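Local coordinates for protein phosphodiesterase (Salpingoeca rosetta, PDB 7D7P) that belongs to the helical HD-type phosphodiesterase family and holds a zinc ion and a magnesium ion side by side in one metal centre, at residues D57-S62 and N108-V113; Q95-Q100 and H146-N151; L116-L121 and N263-F268. All blocks are in the same frame, centred on the assembly; numbering follows the deposited sequence.

Contact 1 (D57-S62 and N108-V113); sequences DALDKS and NWRHAV. With ZN (zinc ion), chain G.
Arg110, in the first turn of helix 109-126, meets the short 3-10 turn 58-60 and the residues after it. In this HD-type helical fold, the same helix start supplies a metal ligand. Asn108 is the N-cap. Its OD1 accepts from His111 N at 3.0 Å; the donor nitrogen sits almost straight beyond the amide oxygen, which ties down the first backbone turn. The Trp109 ring packs on Val97 and Arg98 of helix 87-99.

Arg110 carries nearly the whole contact. Its first torsion (chi1 -81°) sets CG beside the backbone N, and the chain then runs extended from CG to NE alongside the 3-10 turn. The stem is covered from two directions: Ala58 CB lies 3.7 Å from Arg110 CB, while Leu59 CD2 comes obliquely to within 4.2 Å of Arg110 CD. At the end of the chain the guanidinium offers its edge to two carbonyls. Arg110 NH2 donates to Lys61 O at 2.9 Å, fairly straight at 159°, with the oxygen close to the guanidinium plane. The bond from Arg110 NE to Ala58 O (3.1 Å) is weak, bent to 131°. Ala58 O also accepts from Lys61 N, so two donors share it. Leu66 and Trp274 close in on Arg110 from helices 63-76 and 268-291.

His111 points away from segment 57-62 and binds zinc through NE2 at 2.2 Å; its ND1 is hydrogen-bonded to His262, which probably helps to fix the rotation of the ring. Ala112 packs against Tyr101. Val113 places CG2 3.6 Å above the plane of the Trp109 ring, offset toward the rim.

Contact 2 (Q95-Q100 and H146-N151); sequences QKVRTQ and HDLDHN. With ZN (zinc ion), chain G; MG (magnesium ion), chain H; EDO (1,2-ethanediol), chain F.
Leu148 carries CG beside the backbone N, and this torsion directs its side chain into the contact. With chi1 -82° and an extended chi2, Leu148 sends CD2 to the last turn of helix 87-99, where it lies 3.7 Å from Gln100 CB and 3.8 Å from Val97 O. Val97 CG1 lies 4.2 Å from Leu148 CD2, a looser apolar touch. Gln100 meets the leucine with CB, an atom placed by the backbone ahead of any side-chain torsion.

The backbones join at one point. Asp149 N donates to Gln100 O at 3.0 Å, a weak bond because the N-H...O angle is only 121°. Asp149 occupies the third position of a type II beta turn from Asp147 to His150, closed by His150 N on Asp147 O, and its positive phi (62°) fits that place. The Asp149 carboxylate is held through OD2 by His178.

The turn begins on Asp147, the second residue of the His-Asp pair that gives the HD fold its name. His146 NE2 binds zinc at 2.2 Å, and Asp147 bridges the metals: its OD2 is 2.2 Å from zinc and its OD1 2.2 Å from magnesium. Water 1 also binds both ions. His111 and Asp260 complete the protein ligands of the zinc.

The surroundings are helical. Helix 174-187 places Ile186 on Gln100, Leu182 on Asp149 and His179 on Asp147, with His179 also bonded to Leu148 O, while Val97 rests on Trp109 of helix 109-126. Segment 146-151 thus runs from helix 133-145 toward helix 155-161 beside helix 87-99.

Contact 3 (L116-L121 and N263-F268); sequences LHTTYL and NPIKPF
Thr118 faces Ile265 and Lys266 across a sparse, buried interface in which one ordered water does much of the joining. It packs the middle of helix 109-126 against the loop between helices 245-260 and 268-291, with Ala259 of helix 245-260 also on Thr118. Along helix 109-126, Leu116 turns to the far side and packs on Leu140 and Leu144 of helix 133-145. His117 comes next; water 6 lies at the edge of its ring, in plane, 2.7 Å from ND1. The ring stacks with Phe56, and NE2 is bonded to Leu51 O, which probably limits the rotation of the ring.

Thr118 divides its two branches. CG2 approaches Ile265 CD1 at 4.3 Å, and OG1 lies 4.2 Å from Lys266 CE. The same OG1 accepts from water 6 at 2.8 Å and is also bonded to Met114 O one turn back.

Lys266 reaches the water by bending twice near its base (chi1 -70°, chi2 -68°) and then running straight. Its NZ donates to water 6 at 2.7 Å, and Phe56 O and Trp54 O take further bonds. A buried ammonium is therefore met by two carbonyls and a water. Since His117 ND1 is 4.8 Å from Lys266 NZ, the lysine charge would probably disfavour a second positive charge on the histidine, and water 6 mediates between the two groups.

In the fold
Contacts 1 and 3 share helix 109-126: the first uses its start, the second its middle, their centres about 11 Å apart and their segments adjoining in sequence, with contact 1 closing before contact 3 opens. Contact 2 crosses both along the chain, because its segments on helix 87-99 and after helix 133-145 alternate with theirs. Contacts 1 and 2, their centres about 13 Å apart, touch through Trp109 and meet again at the zinc ion, sharing waters 1 and 2. Contacts 2 and 3 do not touch, their centres being about 20 Å apart. Helix 109-126 therefore links the metal centre to the loop before helix 268-291.

Contact 1 (D57-S62 and N108-V113)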
loop_
_atom_site.group_PDB
_atom_site.type_symbol
_atom_site.label_atom_id
_atom_site.label_comp_id
_atom_site.label_asym_id
_atom_site.label_seq_id
_atom_site.Cartn_x
_atom_site.Cartn_y
_atom_site.Cartn_z
ATOM N N ASP A 57 1.917 -2.916 27.455
ATOM C CA ASP A 57 2.860 -3.876 26.894
ATOM C C ASP A 57 3.277 -4.837 27.996
ATOM O O ASP A 57 3.851 -4.416 29.005
ATOM C CB ASP A 57 4.083 -3.169 26.297
ATOM C CG ASP A 57 4.909 -4.083 25.413
ATOM O OD1 ASP A 57 4.613 -5.295 25.366
ATOM O OD2 ASP A 57 5.849 -3.590 24.758
ATOM N N ALA A 58 2.996 -6.126 27.795
ATOM C CA ALA A 58 3.300 -7.134 28.805
ATOM C C ALA A 58 4.796 -7.352 28.995
ATOM O O ALA A 58 5.199 -7.921 30.016
ATOM C CB ALA A 58 2.631 -8.460 28.441
ATOM N N LEU A 59 5.626 -6.929 28.038
ATOM C CA LEU A 59 7.067 -7.113 28.185
ATOM C C LEU A 59 7.629 -6.285 29.334
ATOM O O LEU A 59 8.657 -6.651 29.914
ATOM C CB LEU A 59 7.780 -6.759 26.879
ATOM C CG LEU A 59 7.530 -7.683 25.686
ATOM C CD1 LEU A 59 8.256 -7.178 24.442
ATOM C CD2 LEU A 59 7.943 -9.117 26.009
ATOM N N ASP A 60 6.967 -5.185 29.683
ATOM C CA ASP A 60 7.421 -4.296 30.744
ATOM C C ASP A 60 6.852 -4.653 32.113
ATOM O O ASP A 60 7.123 -3.938 33.083
ATOM C CB ASP A 60 7.059 -2.846 30.397
ATOM C CG ASP A 60 7.576 -2.427 29.031
ATOM O OD1 ASP A 60 8.728 -2.779 28.697
ATOM O OD2 ASP A 60 6.833 -1.749 28.290
ATOM N N LYS A 61 6.085 -5.735 32.222
ATOM C CA LYS A 61 5.445 -6.115 33.471
ATOM C C LYS A 61 6.089 -7.370 34.047
ATOM O O LYS A 61 6.514 -8.266 33.313
ATOM C CB LYS A 61 3.946 -6.356 33.268
ATOM C CG LYS A 61 3.212 -5.193 32.619
ATOM C CD LYS A 61 3.165 -3.987 33.543
ATOM C CE LYS A 61 2.199 -2.932 33.032
ATOM N NZ LYS A 61 1.982 -1.856 34.039
ATOM N N SER A 62 6.151 -7.426 35.374
ATOM C CA SER A 62 6.645 -8.605 36.065
ATOM C C SER A 62 5.583 -9.702 36.076
ATOM O O SER A 62 4.433 -9.502 35.673
ATOM C CB SER A 62 7.059 -8.254 37.493
ATOM O OG SER A 62 5.917 -8.026 38.305
ATOM N N ASN A 108 3.959 -16.696 23.744
ATOM C CA ASN A 108 4.211 -17.029 25.140
ATOM C C ASN A 108 3.099 -16.492 26.036
ATOM O O ASN A 108 2.094 -15.965 25.546
ATOM C CB ASN A 108 5.572 -16.478 25.581
ATOM C CG ASN A 108 5.760 -15.011 25.216
ATOM O OD1 ASN A 108 4.871 -14.186 25.430
ATOM N ND2 ASN A 108 6.923 -14.679 24.660
ATOM N N TRP A 109 3.282 -16.612 27.354
ATOM C CA TRP A 109 2.256 -16.168 28.295
ATOM C C TRP A 109 2.018 -14.668 28.206
ATOM O O TRP A 109 0.894 -14.204 28.429
ATOM C CB TRP A 109 2.654 -16.566 29.716
ATOM C CG TRP A 109 1.939 -15.827 30.822
ATOM C CD1 TRP A 109 2.486 -14.922 31.688
ATOM C CD2 TRP A 109 0.564 -15.967 31.209
ATOM N NE1 TRP A 109 1.539 -14.482 32.577
ATOM C CE2 TRP A 109 0.350 -15.108 32.306
ATOM C CE3 TRP A 109 -0.504 -16.732 30.733
ATOM C CZ2 TRP A 109 -0.890 -14.987 32.929
ATOM C CZ3 TRP A 109 -1.736 -16.610 31.354
ATOM C CH2 TRP A 109 -1.919 -15.745 32.441
ATOM N N ARG A 110 3.054 -13.892 27.886
ATOM C CA ARG A 110 2.872 -12.449 27.785
ATOM C C ARG A 110 2.080 -12.070 26.539
ATOM O O ARG A 110 1.345 -11.077 26.556
ATOM C CB ARG A 110 4.228 -11.750 27.815
ATOM C CG ARG A 110 4.761 -11.587 29.230
ATOM C CD ARG A 110 6.191 -11.079 29.269
ATOM N NE ARG A 110 6.562 -10.651 30.616
ATOM C CZ ARG A 110 6.898 -11.479 31.601
ATOM N NH1 ARG A 110 6.917 -12.790 31.396
ATOM N NH2 ARG A 110 7.218 -10.996 32.794
ATOM N N HIS A 111 2.203 -12.847 25.459
ATOM C CA HIS A 111 1.348 -12.628 24.295
ATOM C C HIS A 111 -0.116 -12.885 24.638
ATOM O O HIS A 111 -1.005 -12.152 24.188
ATOM C CB HIS A 111 1.790 -13.523 23.138
ATOM C CG HIS A 111 0.845 -13.526 21.977
ATOM N ND1 HIS A 111 0.497 -12.379 21.297
ATOM C CD2 HIS A 111 0.175 -14.537 21.373
ATOM C CE1 HIS A 111 -0.346 -12.681 20.326
ATOM N NE2 HIS A 111 -0.559 -13.983 20.351
ATOM N N ALA A 112 -0.383 -13.924 25.432
ATOM C CA ALA A 112 -1.753 -14.210 25.845
ATOM C C ALA A 112 -2.342 -13.056 26.650
ATOM O O ALA A 112 -3.498 -12.671 26.438
ATOM C CB ALA A 112 -1.799 -15.504 26.657
ATOM N N VAL A 113 -1.564 -12.493 27.579
ATOM C CA VAL A 113 -2.057 -11.373 28.376
ATOM C C VAL A 113 -2.281 -10.149 27.496
ATOM O O VAL A 113 -3.240 -9.392 27.694
ATOM C CB VAL A 113 -1.087 -11.072 29.534
ATOM C CG1 VAL A 113 -1.587 -9.894 30.365
ATOM C CG2 VAL A 113 -0.906 -12.306 30.402
HETATM ZN ZN ZN G . -1.914 -15.294 19.117
HETATM O O HOH W 1 -3.088 -16.720 17.445
HETATM O O HOH W 2 -0.318 -15.090 17.368
#

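Contact 2 (Q95-Q100 and H146-N151)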
loop_
_atom_site.group_PDB
_atom_site.type_symbol
_atom_site.label_atom_id
_atom_site.label_comp_id
_atom_site.label_asym_id
_atom_site.label_seq_id
_atom_site.Cartn_x
_atom_site.Cartn_y
_atom_site.Cartn_z
ATOM N N GLN A 95 -2.976 -19.692 36.880
ATOM C CA GLN A 95 -1.694 -20.378 37.007
ATOM C C GLN A 95 -1.590 -21.543 36.031
ATOM O O GLN A 95 -0.563 -21.713 35.365
ATOM C CB GLN A 95 -1.509 -20.863 38.445
ATOM C CG GLN A 95 -0.230 -21.647 38.680
ATOM C CD GLN A 95 -0.100 -22.127 40.114
ATOM O OE1 GLN A 95 -1.072 -22.578 40.722
ATOM N NE2 GLN A 95 1.102 -22.018 40.669
ATOM N N LYS A 96 -2.645 -22.356 35.930
ATOM C CA LYS A 96 -2.607 -23.496 35.020
ATOM C C LYS A 96 -2.523 -23.048 33.564
ATOM O O LYS A 96 -1.877 -23.717 32.752
ATOM C CB LYS A 96 -3.830 -24.386 35.235
ATOM C CG LYS A 96 -3.815 -25.668 34.416
ATOM C CD LYS A 96 -2.651 -26.569 34.800
ATOM C CE LYS A 96 -2.728 -27.911 34.083
ATOM N NZ LYS A 96 -1.790 -28.914 34.665
ATOM N N VAL A 97 -3.155 -21.923 33.219
ATOM C CA VAL A 97 -3.027 -21.382 31.866
ATOM C C VAL A 97 -1.571 -21.036 31.573
ATOM O O VAL A 97 -1.034 -21.377 30.512
ATOM C CB VAL A 97 -3.946 -20.159 31.680
ATOM C CG1 VAL A 97 -3.618 -19.446 30.375
ATOM C CG2 VAL A 97 -5.407 -20.585 31.693
ATOM N N ARG A 98 -0.909 -20.343 32.510
ATOM C CA ARG A 98 0.466 -19.918 32.273
ATOM C C ARG A 98 1.411 -21.108 32.148
ATOM O O ARG A 98 2.334 -21.092 31.325
ATOM C CB ARG A 98 0.943 -18.984 33.382
ATOM C CG ARG A 98 2.197 -18.209 32.989
ATOM C CD ARG A 98 3.280 -18.258 34.039
ATOM N NE ARG A 98 2.793 -17.775 35.320
ATOM C CZ ARG A 98 2.774 -18.504 36.427
ATOM N NH1 ARG A 98 3.222 -19.753 36.411
ATOM N NH2 ARG A 98 2.304 -17.979 37.548
ATOM N N THR A 99 1.207 -22.146 32.965
ATOM C CA THR A 99 2.091 -23.304 32.908
ATOM C C THR A 99 1.915 -24.105 31.627
ATOM O O THR A 99 2.778 -24.928 31.305
ATOM C CB THR A 99 1.866 -24.221 34.115
ATOM O OG1 THR A 99 0.503 -24.661 34.140
ATOM C CG2 THR A 99 2.186 -23.492 35.410
ATOM N N GLN A 100 0.823 -23.891 30.893
ATOM C CA GLN A 100 0.611 -24.574 29.625
ATOM C C GLN A 100 1.078 -23.757 28.428
ATOM O O GLN A 100 1.043 -24.260 27.301
ATOM C CB GLN A 100 -0.866 -24.936 29.456
ATOM C CG GLN A 100 -1.343 -25.996 30.433
ATOM C CD GLN A 100 -0.901 -27.390 30.041
ATOM O OE1 GLN A 100 -0.497 -28.185 30.890
ATOM N NE2 GLN A 100 -0.977 -27.695 28.751
ATOM N N HIS A 146 -6.028 -18.626 23.723
ATOM C CA HIS A 146 -6.094 -18.781 22.272
ATOM C C HIS A 146 -4.830 -19.377 21.662
ATOM O O HIS A 146 -4.878 -19.834 20.517
ATOM C CB HIS A 146 -6.396 -17.435 21.614
ATOM C CG HIS A 146 -5.187 -16.578 21.418
ATOM N ND1 HIS A 146 -4.628 -15.837 22.437
ATOM C CD2 HIS A 146 -4.423 -16.350 20.325
ATOM C CE1 HIS A 146 -3.575 -15.187 21.978
ATOM N NE2 HIS A 146 -3.430 -15.480 20.699
ATOM N N ASP A 147 -3.706 -19.382 22.382
ATOM C CA ASP A 147 -2.453 -19.900 21.841
ATOM C C ASP A 147 -1.821 -20.931 22.769
ATOM O O ASP A 147 -0.596 -21.055 22.815
ATOM C CB ASP A 147 -1.465 -18.766 21.564
ATOM C CG ASP A 147 -1.491 -18.305 20.117
ATOM O OD1 ASP A 147 -1.957 -19.073 19.249
ATOM O OD2 ASP A 147 -1.040 -17.172 19.849
ATOM N N LEU A 148 -2.643 -21.677 23.508
ATOM C CA LEU A 148 -2.130 -22.615 24.502
ATOM C C LEU A 148 -1.217 -23.662 23.869
ATOM O O LEU A 148 -1.555 -24.260 22.843
ATOM C CB LEU A 148 -3.291 -23.304 25.216
ATOM C CG LEU A 148 -3.961 -22.548 26.364
ATOM C CD1 LEU A 148 -5.344 -23.120 26.612
ATOM C CD2 LEU A 148 -3.114 -22.627 27.624
ATOM N N ASP A 149 -0.057 -23.876 24.498
ATOM C CA ASP A 149 0.905 -24.907 24.100
ATOM C C ASP A 149 1.450 -24.678 22.691
ATOM O O ASP A 149 1.821 -25.625 21.993
ATOM C CB ASP A 149 0.303 -26.311 24.227
ATOM C CG ASP A 149 1.355 -27.406 24.206
ATOM O OD1 ASP A 149 2.439 -27.211 24.796
ATOM O OD2 ASP A 149 1.095 -28.465 23.593
ATOM N N HIS A 150 1.500 -23.421 22.259
ATOM C CA HIS A 150 2.228 -23.079 21.045
ATOM C C HIS A 150 3.708 -23.398 21.227
ATOM O O HIS A 150 4.258 -23.248 22.323
ATOM C CB HIS A 150 2.032 -21.593 20.731
ATOM C CG HIS A 150 2.098 -21.258 19.272
ATOM N ND1 HIS A 150 3.278 -21.256 18.562
ATOM C CD2 HIS A 150 1.131 -20.889 18.399
ATOM C CE1 HIS A 150 3.035 -20.912 17.309
ATOM N NE2 HIS A 150 1.740 -20.684 17.184
ATOM N N ASN A 151 4.358 -23.856 20.153
ATOM C CA ASN A 151 5.787 -24.156 20.185
ATOM C C ASN A 151 6.579 -23.335 19.173
ATOM O O ASN A 151 7.687 -23.728 18.796
ATOM C CB ASN A 151 6.041 -25.648 19.951
ATOM C CG ASN A 151 5.700 -26.494 21.158
ATOM O OD1 ASN A 151 6.108 -26.187 22.278
ATOM N ND2 ASN A 151 4.951 -27.569 20.939
HETATM ZN ZN ZN G . -1.914 -15.294 19.117
HETATM MG MG MG H . -2.540 -18.677 17.203
HETATM C C1 EDO F . 3.843 -25.442 17.193
HETATM O O1 EDO F . 3.384 -24.108 17.441
HETATM C C2 EDO F . 3.169 -26.424 18.145
HETATM O O2 EDO F . 3.825 -27.693 18.052
HETATM O O HOH W 3 -4.645 -19.137 17.770
HETATM O O HOH W 4 -0.515 -17.883 16.578
HETATM O O HOH W 1 -3.088 -16.720 17.445
HETATM O O HOH W 2 -0.318 -15.090 17.368
HETATM O O HOH W 5 -1.884 -20.513 16.600
#

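Contact 3 (L116-L121 and N263-F268)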
loop_
_atom_site.group_PDB
_atom_site.type_symbol
_atom_site.label_atom_id
_atom_site.label_comp_id
_atom_site.label_asym_id
_atom_site.label_seq_id
_atom_site.Cartn_x
_atom_site.Cartn_y
_atom_site.Cartn_z
ATOM N N LEU A 116 -5.558 -10.716 25.836
ATOM C CA LEU A 116 -6.624 -10.528 26.813
ATOM C C LEU A 116 -6.870 -9.046 27.073
ATOM O O LEU A 116 -8.016 -8.582 27.054
ATOM C CB LEU A 116 -6.287 -11.251 28.118
ATOM C CG LEU A 116 -7.180 -10.850 29.299
ATOM C CD1 LEU A 116 -8.611 -11.315 29.076
ATOM C CD2 LEU A 116 -6.641 -11.383 30.619
ATOM N N HIS A 117 -5.799 -8.286 27.313
ATOM C CA HIS A 117 -5.955 -6.869 27.623
ATOM C C HIS A 117 -6.485 -6.090 26.425
ATOM O O HIS A 117 -7.330 -5.200 26.581
ATOM C CB HIS A 117 -4.624 -6.284 28.097
ATOM C CG HIS A 117 -4.720 -4.862 28.550
ATOM N ND1 HIS A 117 -4.541 -3.795 27.697
ATOM C CD2 HIS A 117 -4.982 -4.331 29.768
ATOM C CE1 HIS A 117 -4.688 -2.666 28.370
ATOM N NE2 HIS A 117 -4.956 -2.965 29.629
ATOM N N THR A 118 -5.998 -6.406 25.223
ATOM C CA THR A 118 -6.478 -5.718 24.028
ATOM C C THR A 118 -7.935 -6.063 23.742
ATOM O O THR A 118 -8.698 -5.211 23.271
ATOM C CB THR A 118 -5.590 -6.070 22.833
ATOM O OG1 THR A 118 -4.218 -5.822 23.171
ATOM C CG2 THR A 118 -5.968 -5.241 21.608
ATOM N N THR A 119 -8.337 -7.308 24.017
ATOM C CA THR A 119 -9.745 -7.674 23.894
ATOM C C THR A 119 -10.597 -6.885 24.878
ATOM O O THR A 119 -11.710 -6.457 24.550
ATOM C CB THR A 119 -9.923 -9.177 24.121
ATOM O OG1 THR A 119 -9.168 -9.904 23.144
ATOM C CG2 THR A 119 -11.395 -9.568 24.011
ATOM N N TYR A 120 -10.082 -6.673 26.090
ATOM C CA TYR A 120 -10.791 -5.862 27.073
ATOM C C TYR A 120 -10.936 -4.421 26.594
ATOM O O TYR A 120 -11.964 -3.779 26.836
ATOM C CB TYR A 120 -10.058 -5.940 28.412
ATOM C CG TYR A 120 -10.061 -4.678 29.240
ATOM C CD1 TYR A 120 -11.141 -4.360 30.054
ATOM C CD2 TYR A 120 -8.967 -3.822 29.237
ATOM C CE1 TYR A 120 -11.140 -3.214 30.825
ATOM C CE2 TYR A 120 -8.959 -2.675 30.002
ATOM C CZ TYR A 120 -10.044 -2.375 30.795
ATOM O OH TYR A 120 -10.031 -1.232 31.562
ATOM N N LEU A 121 -9.922 -3.900 25.897
ATOM C CA LEU A 121 -10.021 -2.547 25.358
ATOM C C LEU A 121 -11.032 -2.479 24.219
ATOM O O LEU A 121 -11.827 -1.534 24.144
ATOM C CB LEU A 121 -8.650 -2.063 24.881
ATOM C CG LEU A 121 -7.544 -1.867 25.922
ATOM C CD1 LEU A 121 -6.214 -1.599 25.231
ATOM C CD2 LEU A 121 -7.884 -0.737 26.883
ATOM N N ASN A 263 0.491 -6.154 17.362
ATOM C CA ASN A 263 1.776 -5.502 17.104
ATOM C C ASN A 263 1.641 -4.150 16.408
ATOM O O ASN A 263 2.218 -3.169 16.913
ATOM C CB ASN A 263 2.682 -6.445 16.302
ATOM C CG ASN A 263 3.353 -7.484 17.171
ATOM O OD1 ASN A 263 2.954 -7.708 18.312
ATOM N ND2 ASN A 263 4.380 -8.131 16.631
ATOM N N PRO A 264 0.929 -4.009 15.285
ATOM C CA PRO A 264 0.916 -2.713 14.589
ATOM C C PRO A 264 0.049 -1.646 15.240
ATOM O O PRO A 264 0.091 -0.493 14.791
ATOM C CB PRO A 264 0.374 -3.067 13.190
ATOM C CG PRO A 264 0.357 -4.568 13.125
ATOM C CD PRO A 264 0.166 -5.017 14.528
ATOM N N ILE A 265 -0.734 -1.971 16.264
ATOM C CA ILE A 265 -1.596 -0.988 16.908
ATOM C C ILE A 265 -1.041 -0.563 18.268
ATOM O O ILE A 265 -1.757 0.026 19.072
ATOM C CB ILE A 265 -3.043 -1.495 17.023
ATOM C CG1 ILE A 265 -3.110 -2.784 17.844
ATOM C CG2 ILE A 265 -3.645 -1.706 15.641
ATOM C CD1 ILE A 265 -4.518 -3.322 18.004
ATOM N N LYS A 266 0.227 -0.844 18.524
ATOM C CA LYS A 266 0.931 -0.448 19.731
ATOM C C LYS A 266 2.000 0.592 19.405
ATOM O O LYS A 266 2.339 0.805 18.234
ATOM C CB LYS A 266 1.568 -1.678 20.391
ATOM C CG LYS A 266 0.566 -2.635 21.019
ATOM C CD LYS A 266 -0.099 -2.017 22.234
ATOM C CE LYS A 266 -1.080 -2.983 22.885
ATOM N NZ LYS A 266 -1.628 -2.425 24.156
ATOM N N PRO A 267 2.542 1.280 20.414
ATOM C CA PRO A 267 3.663 2.195 20.161
ATOM C C PRO A 267 4.816 1.471 19.475
ATOM O O PRO A 267 4.983 0.258 19.619
ATOM C CB PRO A 267 4.050 2.679 21.561
ATOM C CG PRO A 267 2.785 2.580 22.340
ATOM C CD PRO A 267 2.060 1.375 21.805
ATOM N N PHE A 268 5.619 2.234 18.723
ATOM C CA PHE A 268 6.585 1.610 17.821
ATOM C C PHE A 268 7.604 0.766 18.574
ATOM O O PHE A 268 8.030 -0.286 18.080
ATOM C CB PHE A 268 7.306 2.658 16.975
ATOM C CG PHE A 268 8.303 2.060 16.021
ATOM C CD1 PHE A 268 7.875 1.416 14.871
ATOM C CD2 PHE A 268 9.661 2.109 16.290
ATOM C CE1 PHE A 268 8.785 0.847 13.995
ATOM C CE2 PHE A 268 10.577 1.544 15.416
ATOM C CZ PHE A 268 10.138 0.913 14.269
HETATM O O HOH W 6 -3.576 -4.003 25.148
#